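Polymerase X (Deinococcus radiodurans, PDB 2W9M) probably extends DNA chains from deoxyribonucleoside triphosphates as a family X repair polymerase, and also carries a zinc-bearing PHP domain. Local coordinates at residues G273-G278 with L282-E287; Q313-P318 with R504-L509. All coordinates share one frame; numbering follows the deposited sequence.

Contact 1 (G273-G278 with L282-E287); sequences GGLSRG and LPTPTE
Leu275, which follows directly on Gly274 in strand 274-277, carries most of the contact with 282-287 and meets two residues there, Leu282 and Thr284. Its CB rests against the Thr284 hydroxyl, 3.5 Å from OG1, a van der Waals touch between a methylene and a polar atom. Farther out, the leucine branch passes across that of Leu282: CD2 of Leu275 comes within 4.2 Å of CD1 of Leu282, the two side chains crossing at a slant. Leu275 has CG trans to the backbone nitrogen (chi1 -174°), which helps bring its CD2 to that methyl; both leucines leave the sheet on the same face. The backbone adds little. Leu282 N gives a weak hydrogen bond to Leu275 O, 3.1 Å long and bent to 131° at the hydrogen, and the two carbonyl oxygens of this pair lie near each other without bonding. Leu275 and Leu282 bury 76 and 80 Å² against the opposing segments.

The contact belongs to the thumb of the polymerase, where strand 274-277 is the middle of a three-stranded antiparallel sheet between 269-271 and 280-282. Phe268 touches both leucines and Leu270 touches Leu275, while Ala293 of helix 287-293 packs on Leu275. Thr284 reaches Val290 of that helix and Ala245 of helix 243-249, tying the loop that leaves the edge strand to both helices.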
ATOM      1  N   GLY A 273     -34.319  -5.389  -9.982  1.00 52.05           N
ATOM      2  CA  GLY A 273     -35.587  -4.713 -10.179  1.00 42.47           C
ATOM      3  C   GLY A 273     -36.369  -4.551  -8.891  1.00 41.65           C
ATOM      4  O   GLY A 273     -37.362  -3.825  -8.845  1.00 58.86           O
ATOM      5  N   GLY A 274     -35.926  -5.234  -7.842  1.00 37.27           N
ATOM      6  CA  GLY A 274     -36.539  -5.089  -6.537  1.00 43.08           C
ATOM      7  C   GLY A 274     -36.819  -6.400  -5.830  1.00 42.44           C
ATOM      8  O   GLY A 274     -36.462  -7.475  -6.315  1.00 35.74           O
ATOM      9  N   LEU A 275     -37.459  -6.301  -4.670  1.00 38.37           N
ATOM     10  CA  LEU A 275     -37.841  -7.469  -3.891  1.00 43.77           C
ATOM     11  C   LEU A 275     -39.317  -7.779  -4.128  1.00 53.86           C
ATOM     12  O   LEU A 275     -40.167  -6.892  -4.028  1.00 53.94           O
ATOM     13  CB  LEU A 275     -37.581  -7.215  -2.405  1.00 36.39           C
ATOM     14  CG  LEU A 275     -37.785  -8.383  -1.442  1.00 35.98           C
ATOM     15  CD1 LEU A 275     -36.832  -9.519  -1.770  1.00 44.82           C
ATOM     16  CD2 LEU A 275     -37.590  -7.920  -0.013  1.00 35.09           C
ATOM     17  N   SER A 276     -39.623  -9.032  -4.447  1.00 55.66           N
ATOM     18  CA  SER A 276     -41.004  -9.414  -4.730  1.00 60.79           C
ATOM     19  C   SER A 276     -41.428 -10.682  -3.993  1.00 61.28           C
ATOM     20  O   SER A 276     -40.610 -11.351  -3.364  1.00 56.35           O
ATOM     21  CB  SER A 276     -41.219  -9.589  -6.236  1.00 65.32           C
ATOM     22  OG  SER A 276     -40.658 -10.806  -6.697  1.00 72.87           O
ATOM     23  N   ARG A 277     -42.718 -10.996  -4.085  1.00 71.15           N
ATOM     24  CA  ARG A 277     -43.291 -12.177  -3.448  1.00 72.87           C
ATOM     25  C   ARG A 277     -44.579 -12.577  -4.162  1.00 67.34           C
ATOM     26  O   ARG A 277     -45.674 -12.229  -3.724  1.00 68.12           O
ATOM     27  CB  ARG A 277     -43.583 -11.896  -1.976  1.00 61.56           C
ATOM     28  CG  ARG A 277     -43.859 -13.137  -1.155  1.00 56.77           C
ATOM     29  CD  ARG A 277     -44.146 -12.769   0.287  1.00 57.61           C
ATOM     30  NE  ARG A 277     -43.641 -13.780   1.208  1.00 69.72           N
ATOM     31  CZ  ARG A 277     -43.459 -13.579   2.507  1.00 71.74           C
ATOM     32  NH1 ARG A 277     -43.744 -12.398   3.039  1.00 69.26           N
ATOM     33  NH2 ARG A 277     -42.989 -14.557   3.273  1.00 56.24           N
ATOM     34  N   GLY A 278     -44.445 -13.309  -5.262  1.00 63.77           N
ATOM     35  CA  GLY A 278     -45.584 -13.614  -6.107  1.00 74.24           C
ATOM     36  C   GLY A 278     -46.123 -12.339  -6.726  1.00 85.13           C
ATOM     37  O   GLY A 278     -45.452 -11.705  -7.541  1.00 81.90           O
ATOM     38  N   LEU A 282     -42.586  -5.511  -2.758  1.00 41.90           N
ATOM     39  CA  LEU A 282     -42.262  -4.729  -1.569  1.00 62.31           C
ATOM     40  C   LEU A 282     -41.278  -3.601  -1.886  1.00 53.45           C
ATOM     41  O   LEU A 282     -40.249  -3.828  -2.520  1.00 53.45           O
ATOM     42  CB  LEU A 282     -41.691  -5.639  -0.481  1.00 50.63           C
ATOM     43  CG  LEU A 282     -42.421  -6.969  -0.288  1.00 52.28           C
ATOM     44  CD1 LEU A 282     -41.697  -7.842   0.720  1.00 50.07           C
ATOM     45  CD2 LEU A 282     -43.860  -6.731   0.139  1.00 67.90           C
ATOM     46  N   PRO A 283     -41.600  -2.374  -1.447  1.00 53.94           N
ATOM     47  CA  PRO A 283     -40.706  -1.229  -1.637  1.00 51.09           C
ATOM     48  C   PRO A 283     -39.373  -1.470  -0.943  1.00 55.60           C
ATOM     49  O   PRO A 283     -39.345  -1.862   0.224  1.00 40.10           O
ATOM     50  CB  PRO A 283     -41.458  -0.084  -0.952  1.00 53.65           C
ATOM     51  CG  PRO A 283     -42.887  -0.515  -0.944  1.00 52.86           C
ATOM     52  CD  PRO A 283     -42.845  -1.996  -0.759  1.00 53.94           C
ATOM     53  N   THR A 284     -38.280  -1.236  -1.662  1.00 52.01           N
ATOM     54  CA  THR A 284     -36.948  -1.498  -1.140  1.00 51.59           C
ATOM     55  C   THR A 284     -36.023  -0.302  -1.381  1.00 51.20           C
ATOM     56  O   THR A 284     -35.192  -0.320  -2.290  1.00 59.76           O
ATOM     57  CB  THR A 284     -36.358  -2.773  -1.778  1.00 44.94           C
ATOM     58  OG1 THR A 284     -36.991  -3.927  -1.212  1.00 50.08           O
ATOM     59  CG2 THR A 284     -34.874  -2.860  -1.521  1.00 64.57           C
ATOM     60  N   PRO A 285     -36.177   0.755  -0.570  1.00 44.70           N
ATOM     61  CA  PRO A 285     -35.400   1.990  -0.738  1.00 42.88           C
ATOM     62  C   PRO A 285     -33.979   1.869  -0.191  1.00 42.61           C
ATOM     63  O   PRO A 285     -33.074   2.534  -0.697  1.00 42.79           O
ATOM     64  CB  PRO A 285     -36.184   3.018   0.093  1.00 51.86           C
ATOM     65  CG  PRO A 285     -37.488   2.339   0.473  1.00 41.82           C
ATOM     66  CD  PRO A 285     -37.185   0.882   0.493  1.00 45.38           C
ATOM     67  N   THR A 286     -33.793   1.030   0.825  1.00 48.99           N
ATOM     68  CA  THR A 286     -32.503   0.894   1.491  1.00 43.29           C
ATOM     69  C   THR A 286     -32.168  -0.571   1.730  1.00 46.67           C
ATOM     70  O   THR A 286     -33.065  -1.407   1.840  1.00 47.25           O
ATOM     71  CB  THR A 286     -32.507   1.622   2.851  1.00 52.81           C
ATOM     72  OG1 THR A 286     -32.700   3.026   2.639  1.00 52.99           O
ATOM     73  CG2 THR A 286     -31.193   1.401   3.599  1.00 59.68           C
ATOM     74  N   GLU A 287     -30.876  -0.877   1.803  1.00 37.77           N
ATOM     75  CA  GLU A 287     -30.432  -2.217   2.163  1.00 38.30           C
ATOM     76  C   GLU A 287     -31.155  -2.698   3.416  1.00 41.23           C
ATOM     77  O   GLU A 287     -31.702  -3.801   3.448  1.00 42.20           O
ATOM     78  CB  GLU A 287     -28.923  -2.241   2.410  1.00 38.43           C
ATOM     79  CG  GLU A 287     -28.071  -2.137   1.159  1.00 43.17           C
ATOM     80  CD  GLU A 287     -26.623  -2.534   1.408  1.00 51.40           C
ATOM     81  OE1 GLU A 287     -26.101  -2.249   2.509  1.00 52.47           O
ATOM     82  OE2 GLU A 287     -26.009  -3.139   0.503  1.00 43.00           O
TER

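Contact 2 (Q313-P318 with R504-L509); sequences QTLPDP and RWRERL
The linker that leads from the thumb toward strand 329-333, the first strand of the PHP sheet, meets that domain's surface here: Leu315 and Pro316 pack on Arg506, in the connection between helix 499-505 and strand 511-514. The guanidinium of Arg506, with CD just behind it, does the touching. Leu315 CD2 sits over one face of it, 3.6 Å above the plane and displaced toward the rim, at 3.8 Å from NH1 of Arg506. Pro316 comes in obliquely with its ring, CD lying 3.5 Å from the same Arg506 NH1; ring and arginine chain run past each other in opposite senses. In Arg506, CG lies between the backbone nitrogen and the carbonyl carbon (chi1 42°), and a bend at chi3 (-92°) turns the planar end against the linker. Behind it, Arg508 N bonds to Trp505 O at 2.8 Å, closing the turn that contains Arg506.

Tyr303 also holds the linker, its hydroxyl hydrogen-bonded to Pro316 O and its side chain touching Leu315. Arg506 also leans on Leu538. With an alanine here, Leu315 CD2 and Pro316 CD would probably lose their partner and a gap would open between the linker and this turn.

No hydrogen bond or salt bridge joins the segments. In all 127 Å² is buried, both sides summed, and the join rests on van der Waals contact, with no directional bond to fix its exact geometry.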
ATOM      1  N   GLN A 313     -20.906 -12.586  12.909  1.00 48.51           N
ATOM      2  CA  GLN A 313     -21.751 -12.164  14.035  1.00 44.18           C
ATOM      3  C   GLN A 313     -20.975 -12.152  15.356  1.00 45.39           C
ATOM      4  O   GLN A 313     -21.478 -11.711  16.393  1.00 46.06           O
ATOM      5  CB  GLN A 313     -22.997 -13.041  14.138  1.00 45.23           C
ATOM      6  CG  GLN A 313     -23.725 -13.199  12.816  1.00 54.18           C
ATOM      7  CD  GLN A 313     -25.201 -13.495  12.985  1.00 60.89           C
ATOM      8  OE1 GLN A 313     -25.854 -12.965  13.886  1.00 63.22           O
ATOM      9  NE2 GLN A 313     -25.740 -14.335  12.104  1.00 55.06           N
ATOM     10  N   THR A 314     -19.739 -12.633  15.292  1.00 38.55           N
ATOM     11  CA  THR A 314     -18.809 -12.605  16.413  1.00 31.74           C
ATOM     12  C   THR A 314     -18.053 -11.276  16.453  1.00 36.62           C
ATOM     13  O   THR A 314     -17.539 -10.867  17.494  1.00 35.94           O
ATOM     14  CB  THR A 314     -17.790 -13.752  16.278  1.00 40.79           C
ATOM     15  OG1 THR A 314     -18.415 -14.985  16.654  1.00 50.05           O
ATOM     16  CG2 THR A 314     -16.581 -13.516  17.159  1.00 51.74           C
ATOM     17  N   LEU A 315     -18.004 -10.599  15.310  1.00 35.41           N
ATOM     18  CA  LEU A 315     -17.205  -9.388  15.157  1.00 32.87           C
ATOM     19  C   LEU A 315     -17.941  -8.131  15.611  1.00 37.96           C
ATOM     20  O   LEU A 315     -19.175  -8.100  15.644  1.00 43.33           O
ATOM     21  CB  LEU A 315     -16.758  -9.242  13.701  1.00 33.02           C
ATOM     22  CG  LEU A 315     -16.044 -10.469  13.138  1.00 31.39           C
ATOM     23  CD1 LEU A 315     -15.764 -10.292  11.658  1.00 30.99           C
ATOM     24  CD2 LEU A 315     -14.760 -10.735  13.908  1.00 20.53           C
ATOM     25  N   PRO A 316     -17.177  -7.082  15.956  1.00 38.45           N
ATOM     26  CA  PRO A 316     -17.710  -5.821  16.489  1.00 36.01           C
ATOM     27  C   PRO A 316     -18.668  -5.119  15.534  1.00 43.82           C
ATOM     28  O   PRO A 316     -18.607  -5.318  14.318  1.00 35.66           O
ATOM     29  CB  PRO A 316     -16.454  -4.963  16.681  1.00 22.65           C
ATOM     30  CG  PRO A 316     -15.343  -5.935  16.798  1.00 28.60           C
ATOM     31  CD  PRO A 316     -15.705  -7.071  15.898  1.00 34.25           C
ATOM     32  N   ASP A 317     -19.553  -4.306  16.100  1.00 38.97           N
ATOM     33  CA  ASP A 317     -20.419  -3.434  15.321  1.00 37.15           C
ATOM     34  C   ASP A 317     -19.526  -2.440  14.590  1.00 41.71           C
ATOM     35  O   ASP A 317     -18.518  -1.994  15.132  1.00 37.50           O
ATOM     36  CB  ASP A 317     -21.397  -2.708  16.257  1.00 60.10           C
ATOM     37  CG  ASP A 317     -22.349  -1.779  15.522  1.00 61.19           C
ATOM     38  OD1 ASP A 317     -21.889  -0.748  14.985  1.00 57.73           O
ATOM     39  OD2 ASP A 317     -23.565  -2.067  15.505  1.00 70.25           O
ATOM     40  N   PRO A 318     -19.883  -2.105  13.345  1.00 38.07           N
ATOM     41  CA  PRO A 318     -19.081  -1.175  12.545  1.00 40.70           C
ATOM     42  C   PRO A 318     -18.696   0.091  13.311  1.00 37.13           C
ATOM     43  O   PRO A 318     -17.581   0.590  13.144  1.00 44.66           O
ATOM     44  CB  PRO A 318     -20.015  -0.835  11.385  1.00 40.03           C
ATOM     45  CG  PRO A 318     -20.841  -2.059  11.219  1.00 40.73           C
ATOM     46  CD  PRO A 318     -21.048  -2.612  12.601  1.00 36.90           C
ATOM     47  N   ARG A 504      -7.697 -13.959  11.607  1.00 25.61           N
ATOM     48  CA  ARG A 504      -7.398 -15.171  12.362  1.00 24.00           C
ATOM     49  C   ARG A 504      -6.649 -14.898  13.663  1.00 24.51           C
ATOM     50  O   ARG A 504      -6.748 -15.671  14.612  1.00 31.30           O
ATOM     51  CB  ARG A 504      -6.595 -16.152  11.501  1.00 28.91           C
ATOM     52  CG  ARG A 504      -7.413 -16.846  10.426  1.00 19.54           C
ATOM     53  CD  ARG A 504      -6.553 -17.740   9.544  1.00 28.65           C
ATOM     54  NE  ARG A 504      -5.993 -18.877  10.270  1.00 28.11           N
ATOM     55  CZ  ARG A 504      -4.693 -19.128  10.387  1.00 36.20           C
ATOM     56  NH1 ARG A 504      -3.805 -18.325   9.822  1.00 37.73           N
ATOM     57  NH2 ARG A 504      -4.275 -20.192  11.061  1.00 38.50           N
ATOM     58  N   TRP A 505      -5.896 -13.801  13.704  1.00 37.04           N
ATOM     59  CA  TRP A 505      -5.004 -13.519  14.830  1.00 28.95           C
ATOM     60  C   TRP A 505      -5.442 -12.327  15.678  1.00 26.48           C
ATOM     61  O   TRP A 505      -4.710 -11.904  16.575  1.00 25.12           O
ATOM     62  CB  TRP A 505      -3.573 -13.281  14.330  1.00 24.05           C
ATOM     63  CG  TRP A 505      -2.830 -14.530  13.971  1.00 22.36           C
ATOM     64  CD1 TRP A 505      -2.882 -15.209  12.789  1.00 23.25           C
ATOM     65  CD2 TRP A 505      -1.909 -15.248  14.805  1.00 29.65           C
ATOM     66  NE1 TRP A 505      -2.054 -16.308  12.834  1.00 28.52           N
ATOM     67  CE2 TRP A 505      -1.444 -16.354  14.064  1.00 26.84           C
ATOM     68  CE3 TRP A 505      -1.431 -15.063  16.108  1.00 22.39           C
ATOM     69  CZ2 TRP A 505      -0.530 -17.271  14.579  1.00 30.51           C
ATOM     70  CZ3 TRP A 505      -0.523 -15.970  16.620  1.00 20.91           C
ATOM     71  CH2 TRP A 505      -0.082 -17.061  15.858  1.00 31.72           C
ATOM     72  N   ARG A 506      -6.630 -11.795  15.402  1.00 27.07           N
ATOM     73  CA  ARG A 506      -7.103 -10.583  16.074  1.00 27.73           C
ATOM     74  C   ARG A 506      -7.154 -10.682  17.596  1.00 30.42           C
ATOM     75  O   ARG A 506      -7.144  -9.662  18.285  1.00 42.31           O
ATOM     76  CB  ARG A 506      -8.467 -10.136  15.532  1.00 30.69           C
ATOM     77  CG  ARG A 506      -9.469 -11.252  15.280  1.00 25.59           C
ATOM     78  CD  ARG A 506     -10.876 -10.679  15.176  1.00 24.04           C
ATOM     79  NE  ARG A 506     -11.541 -10.681  16.475  1.00 50.42           N
ATOM     80  CZ  ARG A 506     -12.329  -9.707  16.919  1.00 41.50           C
ATOM     81  NH1 ARG A 506     -12.538  -8.634  16.172  1.00 33.90           N
ATOM     82  NH2 ARG A 506     -12.894  -9.800  18.115  1.00 61.70           N
ATOM     83  N   GLU A 507      -7.211 -11.902  18.116  1.00 38.96           N
ATOM     84  CA  GLU A 507      -7.299 -12.115  19.556  1.00 37.63           C
ATOM     85  C   GLU A 507      -5.921 -12.186  20.195  1.00 35.35           C
ATOM     86  O   GLU A 507      -5.791 -12.072  21.413  1.00 32.88           O
ATOM     87  CB  GLU A 507      -8.045 -13.417  19.855  1.00 36.55           C
ATOM     88  CG  GLU A 507      -9.408 -13.539  19.195  1.00 64.08           C
ATOM     89  CD  GLU A 507     -10.509 -12.873  19.995  1.00 79.11           C
ATOM     90  OE1 GLU A 507     -10.269 -11.773  20.537  1.00 86.76           O
ATOM     91  OE2 GLU A 507     -11.614 -13.452  20.081  1.00 85.01           O
ATOM     92  N   ARG A 508      -4.891 -12.369  19.373  1.00 31.14           N
ATOM     93  CA  ARG A 508      -3.566 -12.707  19.888  1.00 32.54           C
ATOM     94  C   ARG A 508      -2.478 -11.661  19.627  1.00 32.54           C
ATOM     95  O   ARG A 508      -1.398 -11.724  20.209  1.00 28.32           O
ATOM     96  CB  ARG A 508      -3.129 -14.075  19.355  1.00 34.91           C
ATOM     97  CG  ARG A 508      -4.143 -15.183  19.629  1.00 41.42           C
ATOM     98  CD  ARG A 508      -3.457 -16.516  19.883  1.00 47.08           C
ATOM     99  NE  ARG A 508      -3.234 -17.278  18.659  1.00 53.74           N
ATOM    100  CZ  ARG A 508      -2.277 -18.191  18.516  1.00 60.89           C
ATOM    101  NH1 ARG A 508      -1.441 -18.438  19.516  1.00 39.72           N
ATOM    102  NH2 ARG A 508      -2.147 -18.846  17.368  1.00 59.61           N
ATOM    103  N   LEU A 509      -2.758 -10.699  18.759  1.00 29.13           N
ATOM    104  CA  LEU A 509      -1.754  -9.697  18.417  1.00 31.93           C
ATOM    105  C   LEU A 509      -2.279  -8.277  18.581  1.00 27.11           C
ATOM    106  O   LEU A 509      -3.486  -8.032  18.516  1.00 28.45           O
ATOM    107  CB  LEU A 509      -1.267  -9.888  16.978  1.00 23.91           C
ATOM    108  CG  LEU A 509      -0.692 -11.254  16.610  1.00 28.24           C
ATOM    109  CD1 LEU A 509      -0.575 -11.394  15.096  1.00 29.04           C
ATOM    110  CD2 LEU A 509       0.651 -11.457  17.279  1.00 28.48           C
TER

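Contact 1 closes before contact 2 opens along the chain, and the two lie in different parts of the molecule, with centres 32 Å apart and nearest atoms about 10 Å apart. Contact 1 is local, joining the middle strand of the small antiparallel sheet to the end of its edge strand and the loop after it. Contact 2 spans 185 intervening residues and brings a late turn of the PHP domain, just before the last strand of its seven-stranded parallel sheet, back to the linker. Helix 287-293, which packs on contact 1, leads into the loop that carries 313-318. Contact 1 thus lies within the thumb, and contact 2 is where its outgoing linker touches the PHP domain, both away from the zinc sites.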